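Local structure of ORF98 PTP-2 (Cydia pomonella granulosis virus, 6I28) at residues C41-I46 and K98-H103; M84-L89 and I116-R121; L45-V50 and V108-T113. The protein probably acts as a protein phosphatase of the dual-specificity family, removing phosphate from tyrosine and serine or threonine residues, perhaps on MAP kinases. All coordinates share one frame; numbering follows the deposited sequence. Where two conformers were deposited one is given.

Contact 1. Residues C41-I46 and K98-H103; sequences CVVSLI and KTVLIH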
# COMPACT_ATOMS: atom_id res chain seq x y z
N CYS A 41 -3.28 -9.89 -6.77
CA CYS A 41 -2.32 -8.90 -7.27
C CYS A 41 -1.38 -8.54 -6.12
O CYS A 41 -1.73 -8.62 -4.95
CB CYS A 41 -3.18 -7.76 -7.88
SG CYS A 41 -2.62 -6.17 -7.84
N VAL A 42 -0.17 -8.23 -6.49
CA VAL A 42 0.90 -7.92 -5.57
C VAL A 42 1.57 -6.63 -6.01
O VAL A 42 1.92 -6.47 -7.17
CB VAL A 42 1.92 -9.06 -5.48
CG1 VAL A 42 3.02 -8.64 -4.56
CG2 VAL A 42 1.29 -10.36 -5.02
N VAL A 43 1.75 -5.69 -5.08
CA VAL A 43 2.54 -4.49 -5.32
C VAL A 43 3.78 -4.58 -4.42
O VAL A 43 3.68 -4.50 -3.18
CB VAL A 43 1.76 -3.19 -5.01
CG1 VAL A 43 2.60 -1.95 -5.19
CG2 VAL A 43 0.52 -3.16 -5.85
N SER A 44 4.92 -4.56 -5.02
CA SER A 44 6.21 -4.70 -4.34
C SER A 44 6.86 -3.32 -4.31
O SER A 44 7.27 -2.77 -5.35
CB SER A 44 7.12 -5.71 -5.05
OG SER A 44 6.64 -7.04 -5.08
N LEU A 45 7.00 -2.76 -3.12
CA LEU A 45 7.62 -1.46 -2.90
C LEU A 45 8.94 -1.73 -2.17
O LEU A 45 9.03 -1.70 -0.94
CB LEU A 45 6.72 -0.60 -2.10
CG LEU A 45 5.37 -0.28 -2.72
CD1 LEU A 45 4.66 0.64 -1.72
CD2 LEU A 45 5.47 0.28 -4.06
N ILE A 46 9.97 -2.07 -2.95
CA ILE A 46 11.24 -2.49 -2.38
C ILE A 46 12.41 -1.87 -3.14
O ILE A 46 12.29 -1.49 -4.31
CB ILE A 46 11.41 -4.03 -2.36
CG1 ILE A 46 11.38 -4.60 -3.78
CG2 ILE A 46 10.28 -4.69 -1.57
CD1 ILE A 46 11.49 -6.09 -3.87
N LYS A 98 -9.94 -7.97 -7.80
CA LYS A 98 -8.86 -8.67 -7.17
C LYS A 98 -8.57 -8.05 -5.82
O LYS A 98 -8.81 -6.85 -5.61
CB LYS A 98 -7.66 -8.61 -8.11
CG LYS A 98 -7.85 -9.49 -9.41
CD LYS A 98 -6.90 -9.06 -10.47
CE LYS A 98 -7.03 -10.02 -11.67
NZ LYS A 98 -6.30 -9.51 -12.89
N THR A 99 -8.11 -8.88 -4.90
CA THR A 99 -7.49 -8.39 -3.67
C THR A 99 -6.00 -8.14 -3.91
O THR A 99 -5.39 -8.75 -4.80
CB THR A 99 -7.69 -9.35 -2.50
OG1 THR A 99 -7.07 -10.57 -2.80
CG2 THR A 99 -9.12 -9.64 -2.26
N VAL A 100 -5.42 -7.24 -3.15
CA VAL A 100 -4.04 -6.80 -3.40
C VAL A 100 -3.21 -6.99 -2.13
O VAL A 100 -3.61 -6.55 -1.05
CB VAL A 100 -3.98 -5.33 -3.84
CG1 VAL A 100 -2.60 -4.94 -4.26
CG2 VAL A 100 -4.90 -5.05 -5.00
N LEU A 101 -2.04 -7.61 -2.28
CA LEU A 101 -1.01 -7.62 -1.26
C LEU A 101 -0.03 -6.49 -1.61
O LEU A 101 0.62 -6.54 -2.64
CB LEU A 101 -0.28 -8.96 -1.18
CG LEU A 101 1.02 -8.88 -0.36
CD1 LEU A 101 0.72 -8.43 1.14
CD2 LEU A 101 1.82 -10.18 -0.42
N ILE A 102 0.08 -5.50 -0.75
CA ILE A 102 1.10 -4.46 -0.84
C ILE A 102 2.20 -4.78 0.18
O ILE A 102 1.96 -4.97 1.38
CB ILE A 102 0.55 -3.06 -0.55
CG1 ILE A 102 -0.66 -2.69 -1.44
CG2 ILE A 102 1.68 -2.01 -0.73
CD1 ILE A 102 -1.49 -1.58 -0.77
N HIS A 103 3.43 -4.92 -0.27
CA HIS A 103 4.50 -5.32 0.62
C HIS A 103 5.77 -4.49 0.39
O HIS A 103 6.06 -4.03 -0.73
CB HIS A 103 4.86 -6.81 0.50
CG HIS A 103 5.82 -7.15 -0.62
ND1 HIS A 103 7.19 -7.20 -0.47
CD2 HIS A 103 5.58 -7.45 -1.92
CE1 HIS A 103 7.75 -7.53 -1.62
NE2 HIS A 103 6.80 -7.68 -2.52
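Ser44 and His103 sit side by side on neighbouring parallel strands, and their side chains meet on the sheet face that also carries Val42 and Leu101. From CB, the His103 side chain turns its CG to the position between the backbone N and the carbonyl carbon (chi1 84°), and the ring then reaches across to strand 41-46. CD2 meets Val42 CG1, which lies at the ring edge in its plane, at 3.9 Å. CE1 meets Ile46 CG2 at 3.8 Å. At the tip, His103 NE2 is hydrogen-bonded to Ser44 OG at 2.6 Å. The backbones join in regular parallel fashion. Leu101 N bonds Cys41 O at 2.9 Å, and Val43 N bonds Leu101 O at 2.8 Å. His103 N then reaches Val43 O at 3.0 Å, and Leu45 N closes the set on His103 O at 2.9 Å. On the other face, Val43 CG2 packs on Val100 CG1 at 3.9 Å. Helices 82-95 and 110-123 cover this face. Strands 64-68 and 18-21 flank the pair, so both are inner strands of the phosphatase sheet. Ser44 OG also bonds His64 NE2. One hydroxyl has a single proton to give, so at least one of the two imidazoles must donate to it, and the buried bonds probably hold the ring of His103, the first residue of the HCX5R signature.

Contact 2. Residues M84-L89 and I116-R121; sequences MLFNYL and IYYIMR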
# COMPACT_ATOMS: atom_id res chain seq x y z
N MET A 84 0.10 6.86 -9.96
CA MET A 84 0.10 5.62 -10.71
C MET A 84 -0.24 4.43 -9.81
O MET A 84 -1.09 3.59 -10.13
CB MET A 84 1.46 5.43 -11.39
CG MET A 84 1.61 4.19 -12.26
SD MET A 84 1.96 2.71 -11.24
CE MET A 84 3.68 2.98 -10.80
N LEU A 85 0.33 4.39 -8.60
CA LEU A 85 0.05 3.28 -7.71
C LEU A 85 -1.41 3.26 -7.29
O LEU A 85 -2.05 2.22 -7.25
CB LEU A 85 0.95 3.39 -6.48
CG LEU A 85 2.41 2.97 -6.75
CD1 LEU A 85 3.29 3.47 -5.63
CD2 LEU A 85 2.53 1.42 -6.91
N PHE A 86 -1.93 4.42 -6.90
CA PHE A 86 -3.35 4.50 -6.58
C PHE A 86 -4.25 3.97 -7.68
O PHE A 86 -5.18 3.19 -7.43
CB PHE A 86 -3.78 5.91 -6.20
CG PHE A 86 -5.25 6.02 -5.89
CD1 PHE A 86 -5.74 5.70 -4.64
CD2 PHE A 86 -6.17 6.30 -6.89
CE1 PHE A 86 -7.06 5.74 -4.40
CE2 PHE A 86 -7.50 6.32 -6.63
CZ PHE A 86 -7.93 6.11 -5.35
N ASN A 87 -4.00 4.42 -8.92
CA ASN A 87 -4.82 4.02 -10.05
C ASN A 87 -4.69 2.55 -10.33
O ASN A 87 -5.68 1.89 -10.65
CB ASN A 87 -4.44 4.83 -11.25
CG ASN A 87 -4.93 6.22 -11.15
OD1 ASN A 87 -5.99 6.47 -10.61
ND2 ASN A 87 -4.15 7.16 -11.66
N TYR A 88 -3.49 1.98 -10.15
CA TYR A 88 -3.34 0.53 -10.26
C TYR A 88 -4.21 -0.21 -9.25
O TYR A 88 -4.98 -1.12 -9.59
CB TYR A 88 -1.89 0.17 -10.10
CG TYR A 88 -1.59 -1.29 -10.26
CD1 TYR A 88 -1.41 -1.85 -11.53
CD2 TYR A 88 -1.50 -2.13 -9.16
CE1 TYR A 88 -1.13 -3.17 -11.64
CE2 TYR A 88 -1.20 -3.46 -9.29
CZ TYR A 88 -1.00 -3.98 -10.54
OH TYR A 88 -0.74 -5.34 -10.60
N LEU A 89 -4.15 0.23 -7.98
CA LEU A 89 -4.99 -0.44 -7.00
C LEU A 89 -6.47 -0.31 -7.36
O LEU A 89 -7.23 -1.27 -7.27
CB LEU A 89 -4.73 0.20 -5.65
CG LEU A 89 -3.32 -0.08 -5.05
CD1 LEU A 89 -3.19 0.89 -3.85
CD2 LEU A 89 -3.10 -1.47 -4.63
N ILE A 116 -2.60 3.22 3.45
CA ILE A 116 -3.28 4.30 4.15
C ILE A 116 -3.79 5.30 3.14
O ILE A 116 -4.91 5.79 3.25
CB ILE A 116 -2.34 4.94 5.19
CG1 ILE A 116 -2.06 4.01 6.38
CG2 ILE A 116 -2.90 6.31 5.70
CD1 ILE A 116 -1.09 4.55 7.46
N TYR A 117 -2.99 5.59 2.11
CA TYR A 117 -3.39 6.58 1.12
C TYR A 117 -4.57 6.07 0.29
O TYR A 117 -5.52 6.82 0.02
CB TYR A 117 -2.23 6.88 0.18
CG TYR A 117 -2.61 7.88 -0.91
CD1 TYR A 117 -3.07 9.12 -0.62
CD2 TYR A 117 -2.52 7.55 -2.24
CE1 TYR A 117 -3.42 10.05 -1.61
CE2 TYR A 117 -2.85 8.42 -3.26
CZ TYR A 117 -3.31 9.67 -2.96
OH TYR A 117 -3.66 10.58 -3.95
N TYR A 118 -4.52 4.80 -0.12
CA TYR A 118 -5.68 4.22 -0.77
C TYR A 118 -6.94 4.35 0.05
O TYR A 118 -7.98 4.72 -0.50
CB TYR A 118 -5.43 2.77 -1.16
CG TYR A 118 -6.55 2.18 -1.93
CD1 TYR A 118 -6.63 2.42 -3.30
CD2 TYR A 118 -7.59 1.45 -1.34
CE1 TYR A 118 -7.64 1.95 -4.04
CE2 TYR A 118 -8.63 0.93 -2.14
CZ TYR A 118 -8.65 1.22 -3.49
OH TYR A 118 -9.64 0.78 -4.35
N ILE A 119 -6.86 4.17 1.38
CA ILE A 119 -8.06 4.30 2.21
C ILE A 119 -8.47 5.76 2.40
O ILE A 119 -9.66 6.07 2.36
CB ILE A 119 -7.77 3.56 3.54
CG1 ILE A 119 -7.69 2.03 3.29
CG2 ILE A 119 -8.80 3.90 4.64
CD1 ILE A 119 -7.39 1.22 4.50
N MET A 120 -7.49 6.67 2.58
CA MET A 120 -7.77 8.09 2.64
C MET A 120 -8.51 8.56 1.40
O MET A 120 -9.53 9.23 1.51
CB MET A 120 -6.47 8.89 2.77
CG MET A 120 -5.69 8.68 4.01
SD MET A 120 -4.10 9.50 3.95
CE MET A 120 -4.57 11.15 3.50
N ARG A 121 -8.10 8.10 0.24
CA ARG A 121 -8.63 8.68 -0.97
C ARG A 121 -9.94 8.03 -1.42
O ARG A 121 -10.84 8.72 -1.92
CB ARG A 121 -7.59 8.57 -2.09
CG ARG A 121 -8.08 9.11 -3.42
CD ARG A 121 -6.90 9.38 -4.33
NE ARG A 121 -7.26 9.48 -5.75
CZ ARG A 121 -6.39 9.77 -6.73
NH1 ARG A 121 -5.13 10.02 -6.45
NH2 ARG A 121 -6.79 9.81 -7.98
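Phe86 is the first residue of segment 84-89 to reach segment 116-121, and Arg121 lies flat over its ring. The Phe86 CG is anti to the backbone N (chi1 179°), which sends the ring between the helices. The extended Arg121 chain runs across one face. CD stands 3.6 Å from the centroid of the Phe86 ring (CH-pi), and CZ 3.9 Å from that centroid (cation-pi). The two planes differ by 19°. Arg121 NH1 gives a hydrogen bond to Tyr117 OH at 3.0 Å, in the guanidinium plane, and a salt bridge to Glu83. Tyr117 OH also bonds the terminal carboxylate of Glu168, so the guanidinium is held in place beyond the stack. Phe86 CE1 touches Tyr118 CD1 at 3.5 Å, with the rings oblique. Phe86 CB meets Tyr117 CE2 at 4.0 Å, completing an aromatic cluster. Asn87 adds only a loose approach of OD1 to Arg121 NH2. Leu89 follows one turn on, its CB 3.7 Å from Tyr118 CD1. The axes of segments 84-89 and 116-121 cross at -72° and approach to 10.4 Å. Both helices pack on the sheet face of Val43, Val100 and Ile102; helix 110-123 also meets helix 127-137 through Ile116, Ile119 and Met120.

Contact 3. Residues L45-V50 and V108-T113; sequences LIDSDV and VSRSAT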
# COMPACT_ATOMS: atom_id res chain seq x y z
N LEU A 45 7.00 -2.76 -3.12
CA LEU A 45 7.62 -1.46 -2.90
C LEU A 45 8.94 -1.73 -2.17
O LEU A 45 9.03 -1.70 -0.94
CB LEU A 45 6.72 -0.60 -2.10
CG LEU A 45 5.37 -0.28 -2.72
CD1 LEU A 45 4.66 0.64 -1.72
CD2 LEU A 45 5.47 0.28 -4.06
N ILE A 46 9.97 -2.07 -2.95
CA ILE A 46 11.24 -2.49 -2.38
C ILE A 46 12.41 -1.87 -3.14
O ILE A 46 12.29 -1.49 -4.31
CB ILE A 46 11.41 -4.03 -2.36
CG1 ILE A 46 11.38 -4.60 -3.78
CG2 ILE A 46 10.28 -4.69 -1.57
CD1 ILE A 46 11.49 -6.09 -3.87
N ASP A 47 13.54 -1.79 -2.43
CA ASP A 47 14.81 -1.31 -2.98
C ASP A 47 15.73 -2.47 -3.34
O ASP A 47 16.81 -2.23 -3.89
CB ASP A 47 15.51 -0.38 -1.94
CG ASP A 47 15.75 -1.04 -0.57
OD1 ASP A 47 14.76 -1.23 0.19
OD2 ASP A 47 16.95 -1.29 -0.23
N SER A 48 15.32 -3.71 -3.07
CA SER A 48 16.07 -4.91 -3.41
C SER A 48 15.60 -5.43 -4.77
O SER A 48 14.75 -4.83 -5.43
CB SER A 48 15.92 -5.96 -2.31
OG SER A 48 14.58 -6.35 -2.06
N ASP A 49 16.16 -6.56 -5.19
CA ASP A 49 15.83 -7.14 -6.48
C ASP A 49 14.45 -7.80 -6.44
O ASP A 49 14.20 -8.65 -5.58
CB ASP A 49 16.88 -8.18 -6.87
CG ASP A 49 16.81 -8.58 -8.33
OD1 ASP A 49 15.86 -8.17 -9.04
OD2 ASP A 49 17.73 -9.33 -8.75
N VAL A 50 13.56 -7.41 -7.38
CA VAL A 50 12.21 -7.96 -7.39
C VAL A 50 12.00 -9.17 -8.32
O VAL A 50 11.04 -9.92 -8.13
CB VAL A 50 11.17 -6.89 -7.81
CG1 VAL A 50 11.08 -6.75 -9.33
CG2 VAL A 50 9.77 -7.22 -7.24
N VAL A 108 5.64 -2.03 7.59
CA VAL A 108 5.19 -1.02 8.56
C VAL A 108 5.30 0.40 8.04
O VAL A 108 4.71 1.31 8.67
CB VAL A 108 5.95 -1.16 9.90
CG1 VAL A 108 5.68 -2.54 10.59
CG2 VAL A 108 7.46 -0.89 9.73
N SER A 109 6.04 0.68 6.96
CA SER A 109 6.23 2.06 6.52
C SER A 109 5.92 2.24 5.02
O SER A 109 4.87 2.79 4.67
CB SER A 109 7.66 2.50 6.85
OG SER A 109 7.86 3.86 6.49
N ARG A 110 6.78 1.76 4.11
CA ARG A 110 6.51 1.95 2.69
C ARG A 110 5.13 1.41 2.30
O ARG A 110 4.28 2.15 1.80
CB ARG A 110 7.57 1.27 1.83
CG ARG A 110 8.70 2.17 1.35
CD ARG A 110 9.85 1.47 0.70
NE ARG A 110 10.50 0.57 1.62
CZ ARG A 110 11.66 -0.05 1.42
NH1 ARG A 110 12.35 0.15 0.30
NH2 ARG A 110 12.12 -0.85 2.36
N SER A 111 4.92 0.09 2.48
CA SER A 111 3.66 -0.55 2.08
C SER A 111 2.49 0.05 2.84
O SER A 111 1.42 0.34 2.26
CB SER A 111 3.75 -2.06 2.31
OG SER A 111 4.11 -2.34 3.67
N ALA A 112 2.70 0.31 4.15
CA ALA A 112 1.62 0.88 4.96
C ALA A 112 1.21 2.27 4.46
O ALA A 112 0.03 2.63 4.49
CB ALA A 112 2.04 0.97 6.42
N THR A 113 2.18 3.05 3.97
CA THR A 113 1.90 4.37 3.43
C THR A 113 0.95 4.29 2.24
O THR A 113 -0.03 5.03 2.15
CB THR A 113 3.21 5.05 3.08
OG1 THR A 113 3.89 5.42 4.31
CG2 THR A 113 3.02 6.37 2.27
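Asp47 and Arg110 form a salt bridge where strand 41-46 runs out into a loop. The tight part is at Leu45. Leu45 CD1 packs against the first turn of helix 110-123, 3.8 Å from Arg110 O and 4.1 Å from Ser111 CA. The Leu45 carbonyl stands over one face of the Arg110 guanidinium, offset toward the rim, with O 3.7 Å from Arg110 NE. This buried oxygen has no hydrogen-bond partner in the model. Toward solvent, the contact thins to the exposed Asp47. Arg110 NH1 bonds Asp47 OD1 at 2.8 Å with an angle of 171° at the hydrogen. OD1 lies in the guanidinium plane, but NH1 meets it on its anti side, 23° out of the carboxylate plane. Arg110 NH2 adds a weak bond to the same OD1 at 3.4 Å. NH1 is also bonded to Cys69 O, so two oxygens fix the rotation of the guanidinium. Arg110 closes the CX5R signature that begins at Cys104, the P-loop of this family, whose arginine typically binds the substrate phosphate. Here the bridge to Asp47 ties that arginine to the loop after strand 41-46.

In the fold
Of the segments in these contacts, 41-46 comes first, and its strand starts two of them. Contact 1 closes a loop of 51 residues by setting strand 100-103 beside it in the sheet. Contact 3 starts from the end of the same strand, shares Leu45 and Ile46 with contact 1, and runs on to the start of helix 110-123. Contact 2 begins inside both loops, on helix 82-95, and ends beyond them, farther along helix 110-123. Contact 2 therefore crosses both of the others; contacts 1 and 3 share their starting strand. Val43 and Val100 of contact 1 pack on Leu85 and Leu89, joining the sheet to helix 82-95. Ser111 packs on Ile102 and His103, which brings the signature loop's helix against the strand before it.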